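Local structure of PbSGBP-B lipoprotein (Prevotella bryantii B14, 6D2Y) at residues 38-43 against 122-127; 265-270 against 444-449; 291-296 against 349-354. The protein probably binds polysaccharide as a cell-surface glycan-binding lipoprotein, and carries a magnesium ion in its C-terminal glycan-binding domain. All blocks are in the same frame, centred on the assembly; numbering follows the deposited sequence.

Overall arrangement
Contact 1 lies at one end of an elongated chain, between strands of the N-terminal region, its centre about 66 Å from that of contact 2 and about 71 Å from that of contact 3. The other two belong to the glycan-binding domain, about 37 Å apart centre to centre, and contact 3 falls within the sequence that separates the segments of contact 2. All are partly buried, but contact 1 has no exposed touching residue and the others three each. Contact 1 joins strands of different sheets through apolar side chains and a water; contacts 2 and 3 tie loops together, contact 2 by paired backbone bonds, contact 3 by a carboxylate and a backbone bond.

Contact 1 (38-43 against 122-127); sequences PTVYYI and IPYDFQ
V40 lays its CG1 methyl over one face of the Y124 ring, 4.0 Å from the ring centroid and displaced toward the rim, a CH-pi contact. The two side chains cross at about a right angle. CG1 stands anti to the V40 backbone N (chi1 164°), which sets it above the ring; a compact branched residue such as valine gives the ring a methyl without needing a long reach. Y124 in turn holds its CG anti to its own backbone N (chi1 174°), projecting the ring between the segments. I43 slides past this ring in the opposite direction, its CD1 3.5 Å from Y124 CE1. The same methyl lies 3.9 Å from F126 CD2, so one isoleucine methyl touches both aromatic residues. At the other end, P38 CD meets I122 CD1 at 4.1 Å, a looser apolar touch. Tyrosine suits its place because the ring packs with aliphatic carbons while the hydroxyl reaches a water. That water lies 3.0 Å from I43 N, whose hydrogen it accepts, and 3.0 Å from Y124 OH, joining main chain to side chain where no direct hydrogen bond crosses. The contact pairs two nearly parallel segments across a beta sandwich. The chain bends at Y41, where a classic beta bulge sets Y41 and Y42 both facing V67 of strand 63-69, the partner of strand 39-45; beyond the bend I43 forms a backbone bond with L55. Strand 121-129 lies beside strand 111-116 in another sheet; M114 of that strand touches V40, and L66 of strand 63-69 packs on both V40 and I43.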
ATOM      1  N   PRO A  38      33.183  22.203  29.920  1.00 66.42           N
ATOM      2  CA  PRO A  38      31.865  22.757  29.592  1.00 67.77           C
ATOM      3  C   PRO A  38      30.748  22.022  30.318  1.00 66.96           C
ATOM      4  O   PRO A  38      30.778  20.800  30.474  1.00 60.85           O
ATOM      5  CB  PRO A  38      31.769  22.563  28.076  1.00 70.26           C
ATOM      6  CG  PRO A  38      32.658  21.396  27.794  1.00 70.22           C
ATOM      7  CD  PRO A  38      33.791  21.495  28.780  1.00 71.07           C
ATOM      8  N   THR A  39      29.760  22.791  30.766  1.00 71.85           N
ATOM      9  CA  THR A  39      28.568  22.267  31.413  1.00 76.96           C
ATOM     10  C   THR A  39      27.332  22.763  30.670  1.00 75.28           C
ATOM     11  O   THR A  39      27.369  23.786  29.984  1.00 75.05           O
ATOM     12  CB  THR A  39      28.497  22.693  32.887  1.00 82.73           C
ATOM     13  OG1 THR A  39      28.156  24.083  32.971  1.00 80.67           O
ATOM     14  CG2 THR A  39      29.835  22.465  33.577  1.00 91.73           C
ATOM     15  N   VAL A  40      26.233  22.023  30.806  1.00 72.71           N
ATOM     16  CA  VAL A  40      24.955  22.392  30.202  1.00 63.83           C
ATOM     17  C   VAL A  40      23.883  22.354  31.276  1.00 59.84           C
ATOM     18  O   VAL A  40      23.606  21.293  31.847  1.00 60.01           O
ATOM     19  CB  VAL A  40      24.569  21.472  29.034  1.00 61.89           C
ATOM     20  CG1 VAL A  40      23.091  21.634  28.706  1.00 61.07           C
ATOM     21  CG2 VAL A  40      25.387  21.814  27.826  1.00 62.30           C
ATOM     22  N   TYR A  41      23.268  23.505  31.537  1.00 55.50           N
ATOM     23  CA  TYR A  41      22.196  23.557  32.522  1.00 58.36           C
ATOM     24  C   TYR A  41      20.885  23.055  31.930  1.00 59.24           C
ATOM     25  O   TYR A  41      20.147  22.314  32.590  1.00 59.94           O
ATOM     26  CB  TYR A  41      22.044  24.984  33.054  1.00 64.95           C
ATOM     27  CG  TYR A  41      23.311  25.572  33.650  1.00 71.45           C
ATOM     28  CD1 TYR A  41      23.425  26.938  33.864  1.00 72.01           C
ATOM     29  CD2 TYR A  41      24.384  24.762  34.014  1.00 74.94           C
ATOM     30  CE1 TYR A  41      24.572  27.483  34.408  1.00 77.28           C
ATOM     31  CE2 TYR A  41      25.535  25.299  34.558  1.00 74.91           C
ATOM     32  CZ  TYR A  41      25.622  26.659  34.753  1.00 78.31           C
ATOM     33  OH  TYR A  41      26.764  27.198  35.298  1.00 82.44           O
ATOM     34  N   TYR A  42      20.588  23.435  30.690  1.00 59.43           N
ATOM     35  CA  TYR A  42      19.424  22.927  29.974  1.00 52.80           C
ATOM     36  C   TYR A  42      19.570  23.293  28.504  1.00 51.23           C
ATOM     37  O   TYR A  42      20.482  24.027  28.112  1.00 53.65           O
ATOM     38  CB  TYR A  42      18.112  23.468  30.554  1.00 49.56           C
ATOM     39  CG  TYR A  42      17.972  24.974  30.543  1.00 54.58           C
ATOM     40  CD1 TYR A  42      17.462  25.638  29.433  1.00 55.61           C
ATOM     41  CD2 TYR A  42      18.329  25.732  31.651  1.00 61.78           C
ATOM     42  CE1 TYR A  42      17.325  27.015  29.425  1.00 59.28           C
ATOM     43  CE2 TYR A  42      18.196  27.109  31.650  1.00 62.23           C
ATOM     44  CZ  TYR A  42      17.694  27.745  30.535  1.00 62.34           C
ATOM     45  OH  TYR A  42      17.560  29.116  30.530  1.00 70.59           O
ATOM     46  N   ILE A  43      18.657  22.764  27.692  1.00 55.36           N
ATOM     47  CA  ILE A  43      18.617  23.018  26.257  1.00 57.24           C
ATOM     48  C   ILE A  43      17.256  23.603  25.914  1.00 58.13           C
ATOM     49  O   ILE A  43      16.220  23.035  26.279  1.00 53.32           O
ATOM     50  CB  ILE A  43      18.877  21.739  25.442  1.00 56.40           C
ATOM     51  CG1 ILE A  43      20.173  21.069  25.900  1.00 52.62           C
ATOM     52  CG2 ILE A  43      18.909  22.055  23.950  1.00 61.44           C
ATOM     53  CD1 ILE A  43      20.791  20.176  24.856  1.00 44.20           C
ATOM     54  N   ILE A 122      32.632  14.603  27.188  1.00 47.16           N
ATOM     55  CA  ILE A 122      31.691  14.939  28.254  1.00 42.92           C
ATOM     56  C   ILE A 122      30.278  14.663  27.752  1.00 43.98           C
ATOM     57  O   ILE A 122      29.760  15.413  26.912  1.00 47.54           O
ATOM     58  CB  ILE A 122      31.858  16.399  28.703  1.00 39.80           C
ATOM     59  CG1 ILE A 122      33.165  16.571  29.476  1.00 43.12           C
ATOM     60  CG2 ILE A 122      30.694  16.824  29.568  1.00 35.16           C
ATOM     61  CD1 ILE A 122      34.205  17.372  28.737  1.00 46.75           C
ATOM     62  N   PRO A 123      29.624  13.601  28.225  1.00 41.86           N
ATOM     63  CA  PRO A 123      28.315  13.233  27.671  1.00 36.93           C
ATOM     64  C   PRO A 123      27.145  13.900  28.379  1.00 36.37           C
ATOM     65  O   PRO A 123      27.080  13.929  29.612  1.00 39.71           O
ATOM     66  CB  PRO A 123      28.286  11.714  27.860  1.00 36.15           C
ATOM     67  CG  PRO A 123      29.067  11.501  29.116  1.00 46.34           C
ATOM     68  CD  PRO A 123      30.126  12.588  29.170  1.00 44.57           C
ATOM     69  N   TYR A 124      26.214  14.438  27.598  1.00 39.42           N
ATOM     70  CA  TYR A 124      24.975  15.011  28.110  1.00 42.16           C
ATOM     71  C   TYR A 124      23.818  14.206  27.537  1.00 42.95           C
ATOM     72  O   TYR A 124      23.661  14.131  26.314  1.00 40.63           O
ATOM     73  CB  TYR A 124      24.859  16.490  27.731  1.00 38.09           C
ATOM     74  CG  TYR A 124      23.542  17.137  28.099  1.00 42.57           C
ATOM     75  CD1 TYR A 124      22.541  17.303  27.153  1.00 44.23           C
ATOM     76  CD2 TYR A 124      23.308  17.596  29.390  1.00 44.70           C
ATOM     77  CE1 TYR A 124      21.337  17.896  27.483  1.00 53.61           C
ATOM     78  CE2 TYR A 124      22.110  18.194  29.728  1.00 54.18           C
ATOM     79  CZ  TYR A 124      21.128  18.341  28.771  1.00 55.69           C
ATOM     80  OH  TYR A 124      19.931  18.933  29.099  1.00 51.02           O
ATOM     81  N   ASP A 125      23.029  13.587  28.416  1.00 38.81           N
ATOM     82  CA  ASP A 125      21.919  12.750  27.974  1.00 39.31           C
ATOM     83  C   ASP A 125      20.919  13.572  27.172  1.00 42.29           C
ATOM     84  O   ASP A 125      20.379  14.566  27.667  1.00 48.66           O
ATOM     85  CB  ASP A 125      21.234  12.106  29.177  1.00 46.56           C
ATOM     86  CG  ASP A 125      22.117  11.102  29.884  1.00 53.69           C
ATOM     87  OD1 ASP A 125      23.328  11.053  29.581  1.00 51.55           O
ATOM     88  OD2 ASP A 125      21.599  10.361  30.745  1.00 56.43           O
ATOM     89  N   PHE A 126      20.674  13.154  25.931  1.00 44.86           N
ATOM     90  CA  PHE A 126      19.797  13.884  25.025  1.00 48.96           C
ATOM     91  C   PHE A 126      19.400  12.953  23.890  1.00 47.50           C
ATOM     92  O   PHE A 126      20.263  12.298  23.297  1.00 50.86           O
ATOM     93  CB  PHE A 126      20.493  15.138  24.481  1.00 49.92           C
ATOM     94  CG  PHE A 126      19.594  16.039  23.684  1.00 48.66           C
ATOM     95  CD1 PHE A 126      19.608  16.004  22.298  1.00 48.26           C
ATOM     96  CD2 PHE A 126      18.740  16.927  24.317  1.00 51.63           C
ATOM     97  CE1 PHE A 126      18.788  16.833  21.560  1.00 45.37           C
ATOM     98  CE2 PHE A 126      17.913  17.760  23.584  1.00 49.98           C
ATOM     99  CZ  PHE A 126      17.937  17.712  22.204  1.00 46.61           C
ATOM    100  N   GLN A 127      18.106  12.893  23.593  1.00 47.11           N
ATOM    101  CA  GLN A 127      17.579  11.970  22.597  1.00 50.43           C
ATOM    102  C   GLN A 127      17.380  12.677  21.264  1.00 50.10           C
ATOM    103  O   GLN A 127      16.942  13.830  21.218  1.00 45.34           O
ATOM    104  CB  GLN A 127      16.255  11.362  23.061  1.00 58.32           C
ATOM    105  CG  GLN A 127      16.266  10.861  24.493  1.00 65.99           C
ATOM    106  CD  GLN A 127      14.881  10.501  24.989  1.00 75.97           C
ATOM    107  OE1 GLN A 127      14.397   9.394  24.759  1.00 78.36           O
ATOM    108  NE2 GLN A 127      14.234  11.439  25.674  1.00 79.83           N
TER
HETATM  109  O   HOH W   1      17.355  20.509  29.207  1.00 67.24           O

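Contact 2 (265-270 against 444-449); sequences GVTMAA and ECTPII
M268 and C445 form a single antiparallel, hydrogen-bonded bridge, with M268 N giving a nearly straight bond (168°) to C445 O at 2.8 Å and C445 N a longer one to M268 O at 3.3 Å. CA-H...O contacts carry the approach onward: T446 CA lies 3.2 Å from V266 O, and T267 CA 3.4 Å from C445 O. Pairing of this kind would next ask for an N-H at P447 opposite V266 O, but proline has none, so it suits the place where the pairing stops. This is a loop-to-loop bridge within the glycan-binding domain, joining the loop after strand 258-261 to the one that leads into strand 449-458; A270 adds a backbone bond to G442. On the inner side, M268, modelled as selenomethionine, sets its CB 3.7 Å from P447 CD and its CG 3.8 Å from C445 SG. Its chain then bends at chi2 (81°), turning the selenium away from 444-449, and the side chain touches L428 of strand 423-428. Toward solvent, T267 and E444 meet obliquely: the extended glutamate brings OE2 to 3.3 Å from T267 CG2, with its CG 3.7 Å from the same methyl.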
ATOM      1  N   GLY A 265      -0.782 -19.345 -24.758  1.00 60.18           N
ATOM      2  CA  GLY A 265      -0.826 -19.163 -26.193  1.00 63.15           C
ATOM      3  C   GLY A 265      -1.831 -18.149 -26.695  1.00 64.41           C
ATOM      4  O   GLY A 265      -1.882 -17.905 -27.907  1.00 71.35           O
ATOM      5  N   VAL A 266      -2.631 -17.552 -25.814  1.00 60.58           N
ATOM      6  CA  VAL A 266      -3.598 -16.533 -26.214  1.00 54.36           C
ATOM      7  C   VAL A 266      -2.858 -15.206 -26.339  1.00 56.05           C
ATOM      8  O   VAL A 266      -2.378 -14.655 -25.346  1.00 55.16           O
ATOM      9  CB  VAL A 266      -4.757 -16.433 -25.217  1.00 44.10           C
ATOM     10  CG1 VAL A 266      -5.855 -15.541 -25.772  1.00 41.85           C
ATOM     11  CG2 VAL A 266      -5.296 -17.817 -24.904  1.00 40.71           C
ATOM     12  N   THR A 267      -2.775 -14.685 -27.560  1.00 58.20           N
ATOM     13  CA  THR A 267      -1.934 -13.530 -27.841  1.00 57.43           C
ATOM     14  C   THR A 267      -2.649 -12.233 -27.484  1.00 61.44           C
ATOM     15  O   THR A 267      -3.822 -12.040 -27.821  1.00 64.66           O
ATOM     16  CB  THR A 267      -1.522 -13.520 -29.312  1.00 59.25           C
ATOM     17  OG1 THR A 267      -0.689 -14.654 -29.577  1.00 66.06           O
ATOM     18  CG2 THR A 267      -0.754 -12.251 -29.652  1.00 59.46           C
HETATM   19  N   MSE A 268      -1.898 -11.318 -26.875  1.00 59.04           N
HETATM   20  CA  MSE A 268      -2.391 -10.001 -26.518  1.00 54.31           C
HETATM   21  C   MSE A 268      -1.604  -9.067 -27.397  1.00 60.94           C
HETATM   22  O   MSE A 268      -0.355  -9.135 -27.383  1.00 61.80           O
HETATM   23  CB  MSE A 268      -2.102  -9.712 -25.052  1.00 51.50           C
HETATM   24  CG  MSE A 268      -1.848  -8.227 -24.827  1.00 54.92           C
HETATM   25 SE   MSE A 268      -3.569  -7.276 -24.711  0.58 53.67          SE
HETATM   26  CE  MSE A 268      -3.696  -7.175 -22.748  1.00 56.91           C
ATOM     27  N   ALA A 269      -2.277  -8.206 -28.155  1.00 59.01           N
ATOM     28  CA  ALA A 269      -1.590  -7.300 -29.063  1.00 61.73           C
ATOM     29  C   ALA A 269      -0.822  -6.231 -28.293  1.00 63.43           C
ATOM     30  O   ALA A 269      -1.173  -5.867 -27.167  1.00 64.88           O
ATOM     31  CB  ALA A 269      -2.581  -6.643 -30.022  1.00 64.36           C
ATOM     32  N   ALA A 270       0.244  -5.727 -28.921  1.00 68.19           N
ATOM     33  CA  ALA A 270       1.074  -4.709 -28.283  1.00 66.35           C
ATOM     34  C   ALA A 270       0.312  -3.408 -28.069  1.00 63.11           C
ATOM     35  O   ALA A 270       0.560  -2.702 -27.085  1.00 60.87           O
ATOM     36  CB  ALA A 270       2.329  -4.455 -29.118  1.00 66.62           C
ATOM     37  N   GLU A 444       4.110  -7.401 -27.515  1.00 68.94           N
ATOM     38  CA  GLU A 444       3.197  -8.514 -27.738  1.00 68.96           C
ATOM     39  C   GLU A 444       3.521  -9.654 -26.783  1.00 68.15           C
ATOM     40  O   GLU A 444       4.688  -9.990 -26.563  1.00 69.67           O
ATOM     41  CB  GLU A 444       3.287  -8.989 -29.189  1.00 73.62           C
ATOM     42  CG  GLU A 444       2.268 -10.048 -29.567  1.00 71.91           C
ATOM     43  CD  GLU A 444       2.477 -10.575 -30.973  1.00 83.08           C
ATOM     44  OE1 GLU A 444       3.648 -10.703 -31.393  1.00 89.03           O
ATOM     45  OE2 GLU A 444       1.473 -10.855 -31.660  1.00 86.95           O
ATOM     46  N   CYS A 445       2.481 -10.247 -26.205  1.00 60.52           N
ATOM     47  CA  CYS A 445       2.669 -11.236 -25.156  1.00 58.29           C
ATOM     48  C   CYS A 445       1.524 -12.239 -25.190  1.00 54.50           C
ATOM     49  O   CYS A 445       0.579 -12.119 -25.976  1.00 57.50           O
ATOM     50  CB  CYS A 445       2.764 -10.564 -23.782  1.00 58.36           C
ATOM     51  SG  CYS A 445       1.472  -9.338 -23.453  1.00 60.08           S
ATOM     52  N   THR A 446       1.631 -13.244 -24.324  1.00 49.94           N
ATOM     53  CA  THR A 446       0.568 -14.212 -24.065  1.00 51.48           C
ATOM     54  C   THR A 446       0.420 -14.285 -22.552  1.00 55.33           C
ATOM     55  O   THR A 446       0.919 -15.219 -21.910  1.00 61.22           O
ATOM     56  CB  THR A 446       0.888 -15.581 -24.665  1.00 58.97           C
ATOM     57  OG1 THR A 446       2.149 -16.042 -24.162  1.00 63.44           O
ATOM     58  CG2 THR A 446       0.951 -15.501 -26.185  1.00 57.18           C
ATOM     59  N   PRO A 447      -0.251 -13.311 -21.947  1.00 54.06           N
ATOM     60  CA  PRO A 447      -0.241 -13.204 -20.488  1.00 50.06           C
ATOM     61  C   PRO A 447      -1.238 -14.138 -19.823  1.00 49.21           C
ATOM     62  O   PRO A 447      -2.316 -14.423 -20.347  1.00 46.82           O
ATOM     63  CB  PRO A 447      -0.619 -11.739 -20.248  1.00 45.03           C
ATOM     64  CG  PRO A 447      -1.521 -11.417 -21.395  1.00 44.77           C
ATOM     65  CD  PRO A 447      -1.031 -12.228 -22.574  1.00 47.18           C
ATOM     66  N   ILE A 448      -0.846 -14.620 -18.647  1.00 49.58           N
ATOM     67  CA  ILE A 448      -1.708 -15.396 -17.764  1.00 48.85           C
ATOM     68  C   ILE A 448      -1.717 -14.694 -16.416  1.00 52.98           C
ATOM     69  O   ILE A 448      -0.669 -14.565 -15.771  1.00 54.81           O
ATOM     70  CB  ILE A 448      -1.237 -16.850 -17.619  1.00 46.65           C
ATOM     71  CG1 ILE A 448      -1.496 -17.631 -18.910  1.00 48.09           C
ATOM     72  CG2 ILE A 448      -1.935 -17.514 -16.437  1.00 45.83           C
ATOM     73  CD1 ILE A 448      -1.359 -19.139 -18.759  1.00 45.99           C
ATOM     74  N   ILE A 449      -2.889 -14.229 -15.998  1.00 44.20           N
ATOM     75  CA  ILE A 449      -3.049 -13.502 -14.746  1.00 39.55           C
ATOM     76  C   ILE A 449      -4.071 -14.245 -13.906  1.00 43.37           C
ATOM     77  O   ILE A 449      -5.259 -14.290 -14.250  1.00 40.99           O
ATOM     78  CB  ILE A 449      -3.477 -12.046 -14.968  1.00 40.53           C
ATOM     79  CG1 ILE A 449      -2.379 -11.274 -15.695  1.00 41.43           C
ATOM     80  CG2 ILE A 449      -3.846 -11.394 -13.643  1.00 41.53           C
ATOM     81  CD1 ILE A 449      -2.843  -9.960 -16.267  1.00 42.65           C
TER

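Contact 3 (291-296 against 349-354); sequences ETYASH and DVNGVT
D349 meets Y293 through its carboxylate: OD2 accepts a hydrogen bond from Y293 OH at 2.9 Å, using the anti lone pair. The oxygen sits at the edge of the tyrosine ring and in its plane, while the carboxylate itself is turned 63° from that plane. D349 CG lies between its backbone N and carbonyl carbon (chi1 57°), and OD1 accepts from its own loop. V350 follows, and its N donates a bent hydrogen bond to E291 O at 3.2 Å; its CG1 methyl packs 3.7 Å from T292 CA, a branched apolar group set against the T292 main chain. N351 contributes its backbone N, which reaches D349 OD1 at 3.2 Å from well above the carboxylate plane. G352 has a positive phi, easily taken up by a residue without a side chain, and its N bonds to D349 O at 3.1 Å. V353 N completes the grip on OD1, 2.8 Å away on the syn side and from the opposite face to N351 N. An aspartate fits here because one oxygen can fasten the loop and the other the neighbouring segment. Across from it, E291 CG lies over one face of the Y293 ring, toward its rim, and E291 OE1 accepts from Y293 N at 2.9 Å, which ties the tyrosine's main chain to the E291 side chain. The type I beta turn from D349 to G352, with its Asx turn and the D349 N bond to V353 O, is consistent with a G1 bulge, as in tight hairpin loops, though 349-354 forms no regular strand.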
ATOM      1  N   GLU A 291     -35.950  -6.378 -10.020  1.00 62.66           N
ATOM      2  CA  GLU A 291     -34.647  -6.922  -9.646  1.00 55.96           C
ATOM      3  C   GLU A 291     -34.503  -6.850  -8.132  1.00 55.79           C
ATOM      4  O   GLU A 291     -34.264  -5.783  -7.566  1.00 64.68           O
ATOM      5  CB  GLU A 291     -33.527  -6.162 -10.346  1.00 53.97           C
ATOM      6  CG  GLU A 291     -32.138  -6.721 -10.073  1.00 51.15           C
ATOM      7  CD  GLU A 291     -32.055  -8.222 -10.291  1.00 55.62           C
ATOM      8  OE1 GLU A 291     -32.175  -8.974  -9.300  1.00 51.84           O
ATOM      9  OE2 GLU A 291     -31.866  -8.651 -11.451  1.00 51.28           O
ATOM     10  N   THR A 292     -34.640  -7.997  -7.472  1.00 52.72           N
ATOM     11  CA  THR A 292     -34.533  -8.077  -6.022  1.00 57.17           C
ATOM     12  C   THR A 292     -33.107  -8.293  -5.538  1.00 57.31           C
ATOM     13  O   THR A 292     -32.852  -8.156  -4.336  1.00 55.37           O
ATOM     14  CB  THR A 292     -35.414  -9.211  -5.492  1.00 62.53           C
ATOM     15  OG1 THR A 292     -34.948 -10.458  -6.025  1.00 62.98           O
ATOM     16  CG2 THR A 292     -36.864  -8.997  -5.908  1.00 60.19           C
ATOM     17  N   TYR A 293     -32.182  -8.625  -6.440  1.00 59.49           N
ATOM     18  CA  TYR A 293     -30.819  -9.017  -6.082  1.00 53.59           C
ATOM     19  C   TYR A 293     -30.811 -10.201  -5.119  1.00 56.52           C
ATOM     20  O   TYR A 293     -29.877 -10.367  -4.329  1.00 54.49           O
ATOM     21  CB  TYR A 293     -30.025  -7.842  -5.504  1.00 53.61           C
ATOM     22  CG  TYR A 293     -29.890  -6.684  -6.462  1.00 59.67           C
ATOM     23  CD1 TYR A 293     -29.072  -6.777  -7.582  1.00 53.28           C
ATOM     24  CD2 TYR A 293     -30.584  -5.499  -6.252  1.00 63.11           C
ATOM     25  CE1 TYR A 293     -28.951  -5.719  -8.464  1.00 63.10           C
ATOM     26  CE2 TYR A 293     -30.468  -4.438  -7.128  1.00 60.93           C
ATOM     27  CZ  TYR A 293     -29.651  -4.552  -8.232  1.00 61.81           C
ATOM     28  OH  TYR A 293     -29.536  -3.495  -9.105  1.00 67.17           O
ATOM     29  N   ALA A 294     -31.857 -11.030  -5.173  1.00 55.34           N
ATOM     30  CA  ALA A 294     -31.842 -12.296  -4.452  1.00 54.73           C
ATOM     31  C   ALA A 294     -30.776 -13.235  -4.995  1.00 59.52           C
ATOM     32  O   ALA A 294     -30.337 -14.141  -4.279  1.00 62.90           O
ATOM     33  CB  ALA A 294     -33.217 -12.962  -4.523  1.00 47.98           C
ATOM     34  N   SER A 295     -30.362 -13.039  -6.245  1.00 59.35           N
ATOM     35  CA  SER A 295     -29.232 -13.733  -6.840  1.00 54.79           C
ATOM     36  C   SER A 295     -28.295 -12.694  -7.439  1.00 49.16           C
ATOM     37  O   SER A 295     -28.747 -11.740  -8.079  1.00 44.48           O
ATOM     38  CB  SER A 295     -29.687 -14.730  -7.913  1.00 56.63           C
ATOM     39  OG  SER A 295     -28.593 -15.479  -8.411  1.00 56.39           O
ATOM     40  N   HIS A 296     -26.990 -12.883  -7.220  1.00 44.83           N
ATOM     41  CA  HIS A 296     -25.947 -11.947  -7.627  1.00 42.67           C
ATOM     42  C   HIS A 296     -26.170 -10.585  -6.981  1.00 42.73           C
ATOM     43  O   HIS A 296     -26.612  -9.645  -7.653  1.00 47.91           O
ATOM     44  CB  HIS A 296     -25.892 -11.808  -9.149  1.00 48.86           C
ATOM     45  CG  HIS A 296     -25.638 -13.095  -9.866  1.00 53.80           C
ATOM     46  ND1 HIS A 296     -25.843 -13.244 -11.222  1.00 56.27           N
ATOM     47  CD2 HIS A 296     -25.189 -14.292  -9.421  1.00 54.50           C
ATOM     48  CE1 HIS A 296     -25.535 -14.478 -11.579  1.00 57.26           C
ATOM     49  NE2 HIS A 296     -25.135 -15.134 -10.506  1.00 56.63           N
ATOM     50  N   ASP A 349     -35.159  -1.916  -9.937  1.00 60.95           N
ATOM     51  CA  ASP A 349     -34.842  -2.781  -8.814  1.00 65.18           C
ATOM     52  C   ASP A 349     -35.562  -2.291  -7.559  1.00 71.36           C
ATOM     53  O   ASP A 349     -36.356  -1.348  -7.597  1.00 71.77           O
ATOM     54  CB  ASP A 349     -33.322  -2.861  -8.617  1.00 71.43           C
ATOM     55  CG  ASP A 349     -32.672  -1.500  -8.406  1.00 76.02           C
ATOM     56  OD1 ASP A 349     -33.389  -0.485  -8.288  1.00 82.13           O
ATOM     57  OD2 ASP A 349     -31.424  -1.450  -8.359  1.00 75.97           O
ATOM     58  N   VAL A 350     -35.273  -2.928  -6.425  1.00 76.57           N
ATOM     59  CA  VAL A 350     -35.940  -2.619  -5.164  1.00 82.00           C
ATOM     60  C   VAL A 350     -35.463  -1.280  -4.620  1.00 84.20           C
ATOM     61  O   VAL A 350     -35.911  -0.834  -3.559  1.00 85.24           O
ATOM     62  CB  VAL A 350     -35.713  -3.739  -4.131  1.00 82.72           C
ATOM     63  CG1 VAL A 350     -36.184  -5.070  -4.687  1.00 81.42           C
ATOM     64  CG2 VAL A 350     -34.242  -3.808  -3.748  1.00 82.17           C
ATOM     65  N   ASN A 351     -34.545  -0.632  -5.335  1.00 86.50           N
ATOM     66  CA  ASN A 351     -34.021   0.670  -4.945  1.00 79.18           C
ATOM     67  C   ASN A 351     -34.507   1.791  -5.856  1.00 72.81           C
ATOM     68  O   ASN A 351     -34.067   2.935  -5.703  1.00 75.66           O
ATOM     69  CB  ASN A 351     -32.492   0.635  -4.921  1.00 71.62           C
ATOM     70  CG  ASN A 351     -31.949  -0.466  -4.031  1.00 77.92           C
ATOM     71  OD1 ASN A 351     -32.568  -0.834  -3.032  1.00 78.25           O
ATOM     72  ND2 ASN A 351     -30.787  -1.002  -4.392  1.00 79.92           N
ATOM     73  N   GLY A 352     -35.402   1.493  -6.795  1.00 68.47           N
ATOM     74  CA  GLY A 352     -35.924   2.500  -7.696  1.00 65.33           C
ATOM     75  C   GLY A 352     -35.008   2.881  -8.835  1.00 69.25           C
ATOM     76  O   GLY A 352     -35.288   3.865  -9.531  1.00 72.92           O
ATOM     77  N   VAL A 353     -33.927   2.138  -9.048  1.00 61.43           N
ATOM     78  CA  VAL A 353     -32.963   2.430 -10.102  1.00 69.29           C
ATOM     79  C   VAL A 353     -33.418   1.754 -11.387  1.00 69.87           C
ATOM     80  O   VAL A 353     -33.806   0.581 -11.380  1.00 62.01           O
ATOM     81  CB  VAL A 353     -31.554   1.955  -9.705  1.00 64.16           C
ATOM     82  CG1 VAL A 353     -30.571   2.170 -10.847  1.00 57.96           C
ATOM     83  CG2 VAL A 353     -31.085   2.671  -8.449  1.00 73.05           C
ATOM     84  N   THR A 354     -33.371   2.491 -12.494  1.00 70.65           N
ATOM     85  CA  THR A 354     -33.645   1.921 -13.809  1.00 69.41           C
ATOM     86  C   THR A 354     -32.385   1.214 -14.297  1.00 65.89           C
ATOM     87  O   THR A 354     -31.391   1.864 -14.636  1.00 63.77           O
ATOM     88  CB  THR A 354     -34.087   3.006 -14.786  1.00 74.22           C
ATOM     89  OG1 THR A 354     -35.022   3.877 -14.138  1.00 83.94           O
ATOM     90  CG2 THR A 354     -34.751   2.384 -16.005  1.00 71.30           C
TER